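Local structure of regulatory Subunit of Protein Kinase A (cAMP-dependent) from Euglena gracilis (Euglena gracilis, 6RSX) at residues E54-S59 and R145-T150. The protein binds cyclic AMP in two cyclic nucleotide-binding domains and, as a regulatory subunit of protein kinase A, probably controls a catalytic subunit. Numbering follows the deposited sequence.
Sequences EVVYSS and RRILLT
V55 overlaps the side chains of I147 and R146 with the methyl groups at its tip. CG1 of V55 lies 4.0 Å from CG2 of I147, a normal apolar contact, and the two side chains run past each other in opposite directions. V55 CG1 stands anti to its backbone N (chi1 173°), and it is this methyl that meets I147. The same V55 CG1 also meets the guanidinium of R146. In the conformer described, NH1 of R146 lies 3.8 Å from V55 CG1. The methyl comes to that group obliquely, and the two side chains cross at about a right angle. R146 has a second conformer, so this part of the contact is less certain. This is van der Waals packing beside a charged group, at the exposed border of the contact.

Deeper in, the buried side chains of V56 and I147 also cross nearly at a right angle. CG2 of V56 faces CD1 of I147, but their modelled separation is too short to be reliable. No hydrogen bond joins the two segments.

Within 54-59, the hydroxyls turn back on their own helix. S59 OG donates to V55 O at 2.9 Å, and S58 OG donates to E54 O at 3.2 Å. E54 O also accepts from S58 N.

T143 adds to the packing around V55, and L39 and F45 touch V56. The contact is plain helix packing. It joins helix 50-59, which leads into strand 61-65, to helix 141-147, which follows strand 134-140. Such packing of flanking helices beside an antiparallel beta-barrel is characteristic of the cyclic nucleotide-binding domain fold.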
loop_
_atom_site.group_PDB
_atom_site.type_symbol
_atom_site.label_atom_id
_atom_site.label_comp_id
_atom_site.label_asym_id
_atom_site.label_seq_id
_atom_site.Cartn_x
_atom_site.Cartn_y
_atom_site.Cartn_z
ATOM N N GLU A 54 -20.120 7.941 -1.341
ATOM C CA GLU A 54 -21.063 8.910 -1.880
ATOM C C GLU A 54 -20.546 10.330 -1.694
ATOM O O GLU A 54 -20.752 11.198 -2.555
ATOM C CB GLU A 54 -22.429 8.744 -1.207
ATOM C CG GLU A 54 -23.630 8.797 -2.148
ATOM C CD GLU A 54 -24.074 10.207 -2.494
ATOM O OE1 GLU A 54 -23.574 11.176 -1.872
ATOM O OE2 GLU A 54 -24.932 10.348 -3.395
ATOM N N VAL A 55 -19.891 10.601 -0.560
ATOM C CA VAL A 55 -19.326 11.932 -0.356
ATOM C C VAL A 55 -18.195 12.183 -1.346
ATOM O O VAL A 55 -18.097 13.259 -1.946
ATOM C CB VAL A 55 -18.846 12.095 1.094
ATOM C CG1 VAL A 55 -18.117 13.407 1.253
ATOM C CG2 VAL A 55 -20.015 12.006 2.056
ATOM N N VAL A 56 -17.322 11.190 -1.527
ATOM C CA VAL A 56 -16.234 11.334 -2.486
ATOM C C VAL A 56 -16.789 11.620 -3.874
ATOM O O VAL A 56 -16.361 12.559 -4.543
ATOM C CB VAL A 56 -15.348 10.078 -2.478
ATOM C CG1 VAL A 56 -14.305 10.162 -3.600
ATOM C CG2 VAL A 56 -14.684 9.913 -1.140
ATOM N N TYR A 57 -17.778 10.826 -4.324
ATOM C CA TYR A 57 -18.229 10.965 -5.699
ATOM C C TYR A 57 -18.950 12.272 -5.950
ATOM O O TYR A 57 -19.036 12.701 -7.109
ATOM C CB TYR A 57 -19.150 9.822 -6.101
ATOM C CG TYR A 57 -18.478 8.482 -6.070
ATOM C CD1 TYR A 57 -17.194 8.312 -6.576
ATOM C CD2 TYR A 57 -19.123 7.388 -5.514
ATOM C CE1 TYR A 57 -16.575 7.044 -6.549
ATOM C CE2 TYR A 57 -18.511 6.121 -5.489
ATOM C CZ TYR A 57 -17.247 5.966 -5.998
ATOM O OH TYR A 57 -16.657 4.715 -5.963
ATOM N N SER A 58 -19.506 12.897 -4.912
ATOM C CA SER A 58 -20.150 14.183 -5.101
ATOM C C SER A 58 -19.226 15.371 -4.833
ATOM O O SER A 58 -19.512 16.472 -5.318
ATOM C CB SER A 58 -21.406 14.285 -4.207
ATOM O OG SER A 58 -21.081 14.368 -2.825
ATOM N N SER A 59 -18.124 15.165 -4.103
ATOM C CA SER A 59 -17.244 16.241 -3.659
ATOM C C SER A 59 -15.961 16.388 -4.467
ATOM O O SER A 59 -15.444 17.506 -4.570
ATOM C CB SER A 59 -16.850 16.032 -2.184
ATOM O OG SER A 59 -17.994 16.070 -1.326
ATOM N N ARG A 145 -10.941 15.709 6.033
ATOM C CA ARG A 145 -11.054 15.543 7.481
ATOM C C ARG A 145 -12.289 14.738 7.862
ATOM O O ARG A 145 -12.245 13.946 8.810
ATOM C CB ARG A 145 -11.067 16.911 8.180
ATOM C CG ARG A 145 -9.708 17.607 8.088
ATOM C CD ARG A 145 -9.604 18.844 8.971
ATOM N NE ARG A 145 -9.213 18.477 10.329
ATOM C CZ ARG A 145 -7.961 18.237 10.714
ATOM N NH1 ARG A 145 -7.704 17.913 11.981
ATOM N NH2 ARG A 145 -6.960 18.326 9.838
ATOM N N ARG A 146 -13.395 14.926 7.140
ATOM C CA ARG A 146 -14.610 14.180 7.450
ATOM C C ARG A 146 -14.454 12.687 7.196
ATOM O O ARG A 146 -14.823 11.873 8.052
ATOM C CB ARG A 146 -15.785 14.722 6.641
ATOM C CG ARG A 146 -16.227 16.093 7.098
ATOM C CD ARG A 146 -17.731 16.206 7.061
ATOM N NE ARG A 146 -18.269 16.323 5.712
ATOM C CZ ARG A 146 -19.093 15.446 5.152
ATOM N NH1 ARG A 146 -19.550 15.667 3.928
ATOM N NH2 ARG A 146 -19.466 14.359 5.818
ATOM N N ILE A 147 -13.924 12.296 6.035
ATOM C CA ILE A 147 -14.019 10.904 5.588
ATOM C C ILE A 147 -12.719 10.103 5.627
ATOM O O ILE A 147 -12.784 8.863 5.670
ATOM C CB ILE A 147 -14.632 10.822 4.181
ATOM C CG1 ILE A 147 -13.649 11.362 3.161
ATOM C CG2 ILE A 147 -15.965 11.575 4.116
ATOM C CD1 ILE A 147 -14.112 11.104 1.757
ATOM N N LEU A 148 -11.551 10.733 5.616
ATOM C CA LEU A 148 -10.302 9.976 5.554
ATOM C C LEU A 148 -9.386 10.152 6.759
ATOM O O LEU A 148 -8.594 9.247 7.036
ATOM C CB LEU A 148 -9.518 10.343 4.278
ATOM C CG LEU A 148 -9.973 9.683 2.979
ATOM C CD1 LEU A 148 -9.287 10.338 1.778
ATOM C CD2 LEU A 148 -9.649 8.182 3.054
ATOM N N LEU A 149 -9.477 11.271 7.496
ATOM C CA LEU A 149 -8.407 11.605 8.437
ATOM C C LEU A 149 -8.308 10.585 9.574
ATOM O O LEU A 149 -7.213 10.093 9.888
ATOM C CB LEU A 149 -8.605 13.038 8.982
ATOM C CG LEU A 149 -7.499 13.517 9.927
ATOM C CD1 LEU A 149 -7.392 15.040 9.961
ATOM C CD2 LEU A 149 -7.805 12.980 11.308
ATOM N N THR A 150 -9.443 10.246 10.195
ATOM C CA THR A 150 -9.416 9.466 11.431
ATOM C C THR A 150 -8.853 8.072 11.196
ATOM O O THR A 150 -7.889 7.655 11.845
ATOM C CB THR A 150 -10.821 9.368 12.031
ATOM O OG1 THR A 150 -11.302 10.682 12.325
ATOM C CG2 THR A 150 -10.780 8.544 13.304
#